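Local coordinates for flavodoxin (Streptococcus pneumoniae serotype 4, PDB 5LJL), which binds FMN and probably serves as a low-potential electron donor to a number of redox enzymes, at residues 5-10 and 34-39; 21-26 and 134-139; 84-89 and 105-110. One frame throughout, in Å; residues are numbered along the deposited sequence.

Contact 1: residues 5-10 and 34-39; sequences AKIVFA and VDVDEC
Phe-9 holds its CG between the backbone N and the carbonyl carbon (chi1 71°), and the ring beyond it comes to lie against the neighbouring strand. There Glu-38 CA sits over the ring centre, 3.9 Å from the centroid of the Phe-9 ring: a CH-pi contact. On the other face of the sheet, Lys-6 CG stands anti to the carbonyl carbon (chi1 -75°), and the chain runs extended until chi4 bends NZ toward Asp-35. The two side chains lie side by side, pointing the same way, and their salt bridge spans 2.9 Å from Lys-6 NZ to Asp-35 OD2, met on the anti side, somewhat out of the carboxylate plane.

Between these two faces runs a regular parallel ladder of strands 4-9 and 33-38, their local axes 15° apart. Asp-35 and Asp-37 each give their N and O to the opposite strand, bonding Ala-5 O and Ile-7 N, then Ile-7 O and Phe-9 N; the Ile-7 N to Asp-35 O bond, 2.8 Å, is almost straight. Cys-39 N to Phe-9 O adds a last bond. A water donates to both Ile-7 O and Asp-37 OD2, tying that carboxylate back to the ladder. Ile-7 CD1 packs on Val-34 CG2 at 3.8 Å, and Val-8 CG1 on Cys-39 CB at 3.7 Å.

The pair belongs to the first beta-alpha-beta unit of the flavodoxin fold. Helix 15-29 covers the face of Ile-7, Phe-9 and Val-36 through Ala-24, Glu-17 and Asp-21, Phe-72 of helix 67-77 meets Val-8 on the other face, and strand 52-56 bonds to the far edge of strand 4-9.

Contact 2: residues 21-26 and 134-139; sequences DIVADK and ERLEQF
Val-23 and Leu-136 are central to the packing of two helices, 15-29 and 130-146, on one face of the parallel sheet in this flavodoxin-like alpha/beta fold. The local axes approach to 8.8 Å and cross at -46°. Val-23 CG2 meets Leu-136 CD2 at 3.9 Å, the two side chains crossing at about a right angle. Leu-136 also receives Ile-22, whose CG2 lies 3.9 Å from Leu-136 CB, so its isobutyl group touches both of these successive residues of the facing helix. The second methyl of Val-23, CG1, stands at the edge of the Phe-139 ring, near its plane, close to CE2.

Glu-137 and Lys-26 meet through their aliphatic parts. Bends at chi2 (62°) and chi3 (70°) fold the lysine chain, and its CE comes to rest 3.8 Å from Glu-137 CG. Lys-26 NZ and Glu-137 OE1 stay 4.4 Å apart, near but beyond salt-bridge distance. Leu-136 and Phe-139 also touch Val-122 and Val-89 of the sheet, while Val-23 rests on Ile-7. A water links the two helices beside the lysine: it donates to Ile-22 O at 2.7 Å and, weakly, to Glu-137 OE2 at 3.5 Å.

Contact 3: residues 84-89 and 105-110; sequences KIYGVV and DFDRVF
Tyr-86 leaves strand 85-92 with its CB pointing toward helix 101-113, and that carbon lies over the Phe-110 ring, 3.9 Å from the centroid and 10° off the normal. With CG between the backbone N and the carbonyl carbon (chi1 76°), the tyrosine ring begins close to Phe-110: its CG is 3.7 Å from Phe-110 CB, and CD1 touches both CB and CD2 of that residue. The return contact is closer. Phe-110 CB sits over the middle of the tyrosine ring, 3.3 Å from its centroid, with Tyr-86 CD1, CD2, CE1, CE2 and CZ all 3.6 Å from it, so each residue offers its beta carbon to the face of the other. The ring planes are only 13° apart, but the two side chains slide past each other in opposite directions and the rings barely overlap; the pair is thus better described by two CH-pi contacts than by a full stack.

Farther out, CE1 and CZ approach Asp-107 OD1, which lies at the ring edge, in its plane. At the tip, Tyr-86 OH donates to Asp-107 OD1 over 2.6 Å, nearly in line with the C-O bond of the acceptor. The other carboxylate oxygen, OD2, forms a salt bridge with Lys-117, so the aspartate joins the tyrosine to strand 116-125. Two residues farther along the strand, on the same face, Val-88 places CG1 3.9 Å from Phe-106 CB and CG2 3.9 Å from Phe-110 CD2.

The contact packs the helix of the beta-alpha-beta unit 85-92, 101-113, 116-125 on its first strand. Phe-106 and Phe-110 reach on to Val-55 of strand 52-56, and Val-109 and Phe-106 pack against helix 67-77.

In the fold
All three contacts are built on or against one five-stranded parallel sheet, ordered 33-38, 4-9, 52-56, 85-92, 116-125. Contact 1 pairs its first two strands, contact 2 joins two helices on one face, and contact 3 fixes helix 101-113 to the other, giving the three-layer flavodoxin architecture. Their centres lie about 14 Å (1 to 2), 13 Å (1 to 3) and 16 Å (2 to 3) apart. Along the chain, contact 1 closes before contact 3 opens, whereas contact 2 alternates with contact 1 and encloses contact 3. Contact 2 touches both others: Ala-24 packs on Val-36, and Phe-139 on Val-89 and Gly-87, so distant chain segments meet within one compact domain.

Contact 1: residues 5-10 and 34-39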
# COMPACT_ATOMS: atom_id res chain seq x y z
N ALA A 5 3.52 -8.10 8.29
CA ALA A 5 3.06 -7.04 7.36
C ALA A 5 2.10 -7.70 6.33
O ALA A 5 2.43 -8.77 5.80
CB ALA A 5 4.22 -6.42 6.67
N LYS A 6 0.94 -7.08 6.07
CA LYS A 6 -0.03 -7.51 5.01
C LYS A 6 -0.03 -6.40 3.96
O LYS A 6 -0.28 -5.24 4.31
CB LYS A 6 -1.38 -7.79 5.59
CG LYS A 6 -1.47 -9.12 6.36
CD LYS A 6 -2.86 -9.30 6.96
CE LYS A 6 -3.15 -10.63 7.66
NZ LYS A 6 -3.00 -11.74 6.75
N ILE A 7 0.39 -6.74 2.76
CA ILE A 7 0.40 -5.82 1.62
C ILE A 7 -0.73 -6.21 0.68
O ILE A 7 -0.80 -7.40 0.23
CB ILE A 7 1.79 -5.87 0.88
CG1 ILE A 7 2.94 -5.51 1.82
CG2 ILE A 7 1.81 -5.02 -0.40
CD1 ILE A 7 4.33 -5.71 1.19
N VAL A 8 -1.62 -5.27 0.38
CA VAL A 8 -2.75 -5.54 -0.53
C VAL A 8 -2.57 -4.66 -1.73
O VAL A 8 -2.40 -3.43 -1.57
CB VAL A 8 -4.09 -5.31 0.18
CG1 VAL A 8 -5.25 -5.60 -0.78
CG2 VAL A 8 -4.15 -6.17 1.43
N PHE A 9 -2.63 -5.24 -2.92
CA PHE A 9 -2.39 -4.49 -4.14
C PHE A 9 -3.53 -4.59 -5.17
O PHE A 9 -4.33 -5.56 -5.15
CB PHE A 9 -1.05 -4.86 -4.82
CG PHE A 9 -1.01 -6.22 -5.45
CD1 PHE A 9 -1.50 -6.41 -6.74
CD2 PHE A 9 -0.51 -7.30 -4.74
CE1 PHE A 9 -1.45 -7.68 -7.31
CE2 PHE A 9 -0.46 -8.58 -5.29
CZ PHE A 9 -0.95 -8.75 -6.57
N ALA A 10 -3.61 -3.59 -6.01
CA ALA A 10 -4.40 -3.63 -7.24
C ALA A 10 -3.43 -3.24 -8.37
O ALA A 10 -2.66 -2.28 -8.21
CB ALA A 10 -5.55 -2.67 -7.16
N VAL A 34 5.65 -11.63 5.73
CA VAL A 34 4.82 -10.77 4.86
C VAL A 34 3.87 -11.56 3.98
O VAL A 34 4.27 -12.57 3.35
CB VAL A 34 5.55 -9.54 4.25
CG1 VAL A 34 6.99 -9.33 4.70
CG2 VAL A 34 5.16 -9.08 2.84
N ASP A 35 2.62 -11.11 3.98
CA ASP A 35 1.63 -11.58 3.00
C ASP A 35 1.47 -10.52 1.91
O ASP A 35 1.37 -9.34 2.26
CB ASP A 35 0.28 -11.76 3.69
CG ASP A 35 0.31 -12.78 4.81
OD1 ASP A 35 1.11 -13.74 4.73
OD2 ASP A 35 -0.43 -12.58 5.78
N VAL A 36 1.41 -10.91 0.63
CA VAL A 36 1.23 -10.00 -0.52
C VAL A 36 0.05 -10.59 -1.30
O VAL A 36 0.12 -11.73 -1.79
CB VAL A 36 2.48 -9.94 -1.43
CG1 VAL A 36 2.32 -8.98 -2.61
CG2 VAL A 36 3.74 -9.58 -0.64
N ASP A 37 -1.04 -9.85 -1.36
CA ASP A 37 -2.26 -10.37 -2.00
C ASP A 37 -2.93 -9.32 -2.85
O ASP A 37 -2.97 -8.15 -2.48
CB ASP A 37 -3.23 -10.80 -0.92
CG ASP A 37 -2.73 -11.97 -0.11
OD1 ASP A 37 -2.83 -13.13 -0.59
OD2 ASP A 37 -2.22 -11.75 0.98
N GLU A 38 -3.50 -9.75 -3.98
CA GLU A 38 -4.36 -8.88 -4.77
C GLU A 38 -5.61 -8.64 -4.01
O GLU A 38 -6.06 -9.53 -3.24
CB GLU A 38 -4.64 -9.48 -6.14
CG GLU A 38 -5.16 -8.44 -7.11
CD GLU A 38 -5.71 -9.05 -8.38
OE1 GLU A 38 -5.66 -10.31 -8.54
OE2 GLU A 38 -6.21 -8.24 -9.22
N CYS A 39 -6.13 -7.41 -4.12
CA CYS A 39 -7.28 -6.99 -3.35
C CYS A 39 -8.53 -7.85 -3.55
O CYS A 39 -9.30 -7.94 -2.59
CB CYS A 39 -7.59 -5.52 -3.61
SG CYS A 39 -8.14 -5.12 -5.28
O HOH W 1 -2.16 -9.25 2.10

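Contact 2: residues 21-26 and 134-139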
# COMPACT_ATOMS: atom_id res chain seq x y z
N ASP A 21 5.80 -5.89 -4.61
CA ASP A 21 6.83 -6.91 -4.48
C ASP A 21 8.19 -6.40 -4.02
O ASP A 21 8.84 -7.10 -3.19
CB ASP A 21 6.93 -7.71 -5.79
CG ASP A 21 5.75 -8.64 -6.01
OD1 ASP A 21 5.02 -9.07 -5.04
OD2 ASP A 21 5.58 -8.99 -7.22
N ILE A 22 8.58 -5.21 -4.48
CA ILE A 22 9.80 -4.59 -3.99
C ILE A 22 9.72 -4.33 -2.48
O ILE A 22 10.71 -4.54 -1.75
CB ILE A 22 10.10 -3.30 -4.78
CG1 ILE A 22 10.46 -3.66 -6.22
CG2 ILE A 22 11.12 -2.38 -4.13
CD1 ILE A 22 10.20 -2.55 -7.20
N VAL A 23 8.59 -3.77 -2.05
CA VAL A 23 8.42 -3.50 -0.63
C VAL A 23 8.42 -4.78 0.20
O VAL A 23 9.13 -4.86 1.20
CB VAL A 23 7.11 -2.70 -0.40
CG1 VAL A 23 6.82 -2.55 1.08
CG2 VAL A 23 7.19 -1.32 -1.10
N ALA A 24 7.67 -5.80 -0.26
CA ALA A 24 7.59 -7.10 0.39
C ALA A 24 8.97 -7.71 0.54
O ALA A 24 9.26 -8.22 1.59
CB ALA A 24 6.76 -8.06 -0.41
N ASP A 25 9.78 -7.64 -0.52
CA ASP A 25 11.10 -8.27 -0.51
C ASP A 25 12.02 -7.61 0.51
O ASP A 25 12.78 -8.34 1.23
CB ASP A 25 11.68 -8.34 -1.90
CG ASP A 25 10.96 -9.37 -2.77
OD1 ASP A 25 10.17 -10.20 -2.22
OD2 ASP A 25 11.22 -9.31 -3.96
N LYS A 26 11.96 -6.28 0.64
CA LYS A 26 12.85 -5.62 1.64
C LYS A 26 12.35 -6.03 3.05
O LYS A 26 13.14 -6.36 3.93
CB LYS A 26 12.95 -4.12 1.39
CG LYS A 26 13.69 -3.32 2.48
CD LYS A 26 15.12 -3.74 2.64
CE LYS A 26 15.97 -3.32 1.40
NZ LYS A 26 17.44 -3.59 1.58
N GLU A 134 14.86 2.53 -4.64
CA GLU A 134 15.49 3.12 -3.42
C GLU A 134 14.44 3.77 -2.49
O GLU A 134 14.46 3.56 -1.29
CB GLU A 134 16.58 4.13 -3.79
CG GLU A 134 17.24 4.94 -2.68
CD GLU A 134 17.93 4.11 -1.60
OE1 GLU A 134 18.12 4.62 -0.48
OE2 GLU A 134 18.29 2.97 -1.82
N ARG A 135 13.53 4.56 -3.04
CA ARG A 135 12.52 5.23 -2.24
C ARG A 135 11.62 4.18 -1.55
O ARG A 135 11.23 4.29 -0.37
CB ARG A 135 11.68 6.23 -3.05
CG ARG A 135 12.36 7.59 -3.24
CD ARG A 135 11.53 8.59 -4.07
NE ARG A 135 12.14 9.92 -3.91
CZ ARG A 135 13.21 10.39 -4.59
NH1 ARG A 135 13.77 9.68 -5.58
NH2 ARG A 135 13.73 11.60 -4.28
N LEU A 136 11.21 3.18 -2.33
CA LEU A 136 10.42 2.09 -1.77
C LEU A 136 11.14 1.35 -0.68
O LEU A 136 10.54 0.85 0.33
CB LEU A 136 10.02 1.12 -2.88
CG LEU A 136 9.01 1.64 -3.89
CD1 LEU A 136 9.00 0.84 -5.19
CD2 LEU A 136 7.60 1.81 -3.32
N GLU A 137 12.42 1.10 -0.91
CA GLU A 137 13.25 0.44 0.13
C GLU A 137 13.37 1.28 1.41
O GLU A 137 13.20 0.74 2.53
CB GLU A 137 14.61 0.01 -0.42
CG GLU A 137 14.49 -1.21 -1.39
CD GLU A 137 15.84 -1.56 -2.01
OE1 GLU A 137 16.81 -0.82 -1.81
OE2 GLU A 137 15.89 -2.64 -2.62
N GLN A 138 13.52 2.60 1.29
CA GLN A 138 13.58 3.46 2.46
C GLN A 138 12.25 3.47 3.23
O GLN A 138 12.24 3.43 4.48
CB GLN A 138 14.01 4.85 2.13
CG GLN A 138 15.43 4.94 1.58
CD GLN A 138 15.65 6.28 0.93
OE1 GLN A 138 14.88 6.74 0.10
NE2 GLN A 138 16.72 6.93 1.32
N PHE A 139 11.15 3.49 2.47
CA PHE A 139 9.77 3.31 3.06
C PHE A 139 9.67 2.02 3.87
O PHE A 139 9.25 2.05 5.01
CB PHE A 139 8.81 3.36 1.85
CG PHE A 139 7.40 2.95 2.11
CD1 PHE A 139 6.41 3.87 2.44
CD2 PHE A 139 7.04 1.62 1.96
CE1 PHE A 139 5.09 3.45 2.58
CE2 PHE A 139 5.73 1.22 2.14
CZ PHE A 139 4.75 2.15 2.44
O HOH W 2 13.33 -4.99 -2.36

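Contact 3: residues 84-89 and 105-110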
# COMPACT_ATOMS: atom_id res chain seq x y z
N LYS A 84 -2.24 -0.01 14.72
CA LYS A 84 -1.58 -0.54 13.54
C LYS A 84 -0.78 0.61 12.88
O LYS A 84 -1.19 1.75 12.96
CB LYS A 84 -2.60 -1.06 12.51
CG LYS A 84 -3.71 -2.02 13.01
CD LYS A 84 -3.17 -3.30 13.50
CE LYS A 84 -4.24 -4.28 13.97
NZ LYS A 84 -3.63 -5.38 14.75
N ILE A 85 0.32 0.26 12.24
CA ILE A 85 1.16 1.16 11.43
C ILE A 85 0.73 0.93 9.96
O ILE A 85 0.56 -0.26 9.54
CB ILE A 85 2.66 0.81 11.57
CG1 ILE A 85 3.13 0.79 13.03
CG2 ILE A 85 3.59 1.74 10.72
CD1 ILE A 85 2.55 1.83 13.88
N TYR A 86 0.59 2.01 9.17
CA TYR A 86 0.27 1.78 7.76
C TYR A 86 1.24 2.56 6.84
O TYR A 86 1.89 3.50 7.25
CB TYR A 86 -1.18 2.20 7.44
CG TYR A 86 -1.42 3.70 7.33
CD1 TYR A 86 -1.30 4.37 6.11
CD2 TYR A 86 -1.88 4.42 8.43
CE1 TYR A 86 -1.55 5.75 6.02
CE2 TYR A 86 -2.15 5.79 8.35
CZ TYR A 86 -2.02 6.45 7.14
OH TYR A 86 -2.25 7.81 7.09
N GLY A 87 1.19 2.18 5.59
CA GLY A 87 1.76 2.97 4.52
C GLY A 87 1.05 2.71 3.21
O GLY A 87 0.33 1.68 3.06
N VAL A 88 1.24 3.63 2.29
CA VAL A 88 0.56 3.55 0.98
C VAL A 88 1.54 3.88 -0.14
O VAL A 88 2.34 4.84 -0.04
CB VAL A 88 -0.69 4.47 0.85
CG1 VAL A 88 -1.52 4.15 -0.38
CG2 VAL A 88 -1.55 4.32 2.07
N VAL A 89 1.55 3.04 -1.16
CA VAL A 89 2.36 3.29 -2.35
C VAL A 89 1.55 3.12 -3.64
O VAL A 89 0.48 2.50 -3.61
CB VAL A 89 3.60 2.32 -2.37
CG1 VAL A 89 4.43 2.48 -1.12
CG2 VAL A 89 3.16 0.85 -2.67
N ASP A 105 -6.06 9.01 -1.63
CA ASP A 105 -7.36 8.58 -1.09
C ASP A 105 -7.25 7.46 -0.05
O ASP A 105 -7.94 7.47 0.96
CB ASP A 105 -8.27 8.15 -2.22
CG ASP A 105 -8.64 9.29 -3.15
OD1 ASP A 105 -8.45 10.48 -2.81
OD2 ASP A 105 -9.03 8.91 -4.25
N PHE A 106 -6.35 6.51 -0.31
CA PHE A 106 -6.11 5.40 0.66
C PHE A 106 -5.36 5.90 1.89
O PHE A 106 -5.59 5.39 3.01
CB PHE A 106 -5.43 4.20 0.00
CG PHE A 106 -6.37 3.16 -0.48
CD1 PHE A 106 -6.96 2.30 0.44
CD2 PHE A 106 -6.76 3.06 -1.80
CE1 PHE A 106 -7.84 1.30 0.01
CE2 PHE A 106 -7.63 2.08 -2.24
CZ PHE A 106 -8.20 1.18 -1.33
N ASP A 107 -4.46 6.89 1.73
CA ASP A 107 -3.82 7.52 2.91
C ASP A 107 -4.92 8.05 3.84
O ASP A 107 -4.93 7.78 5.06
CB ASP A 107 -2.84 8.60 2.44
CG ASP A 107 -2.09 9.26 3.55
OD1 ASP A 107 -2.16 8.87 4.71
OD2 ASP A 107 -1.35 10.17 3.21
N ARG A 108 -5.90 8.78 3.28
CA ARG A 108 -6.97 9.38 4.09
C ARG A 108 -7.87 8.38 4.74
O ARG A 108 -8.23 8.54 5.92
CB ARG A 108 -7.77 10.39 3.24
CG ARG A 108 -6.95 11.58 2.82
CD ARG A 108 -6.80 12.65 3.92
NE ARG A 108 -6.34 13.96 3.34
CZ ARG A 108 -6.69 15.20 3.72
NH1 ARG A 108 -7.55 15.43 4.72
NH2 ARG A 108 -6.19 16.25 3.06
N VAL A 109 -8.26 7.33 4.03
CA VAL A 109 -9.07 6.30 4.62
C VAL A 109 -8.36 5.60 5.77
O VAL A 109 -8.99 5.32 6.83
CB VAL A 109 -9.74 5.36 3.57
CG1 VAL A 109 -8.79 4.31 3.09
CG2 VAL A 109 -10.95 4.67 4.20
N PHE A 110 -7.05 5.32 5.62
CA PHE A 110 -6.29 4.79 6.74
C PHE A 110 -6.26 5.74 8.00
O PHE A 110 -6.47 5.26 9.15
CB PHE A 110 -4.87 4.43 6.34
CG PHE A 110 -4.72 3.03 5.79
CD1 PHE A 110 -4.95 1.92 6.59
CD2 PHE A 110 -4.16 2.86 4.53
CE1 PHE A 110 -4.71 0.65 6.11
CE2 PHE A 110 -3.84 1.57 4.06
CZ PHE A 110 -4.15 0.47 4.85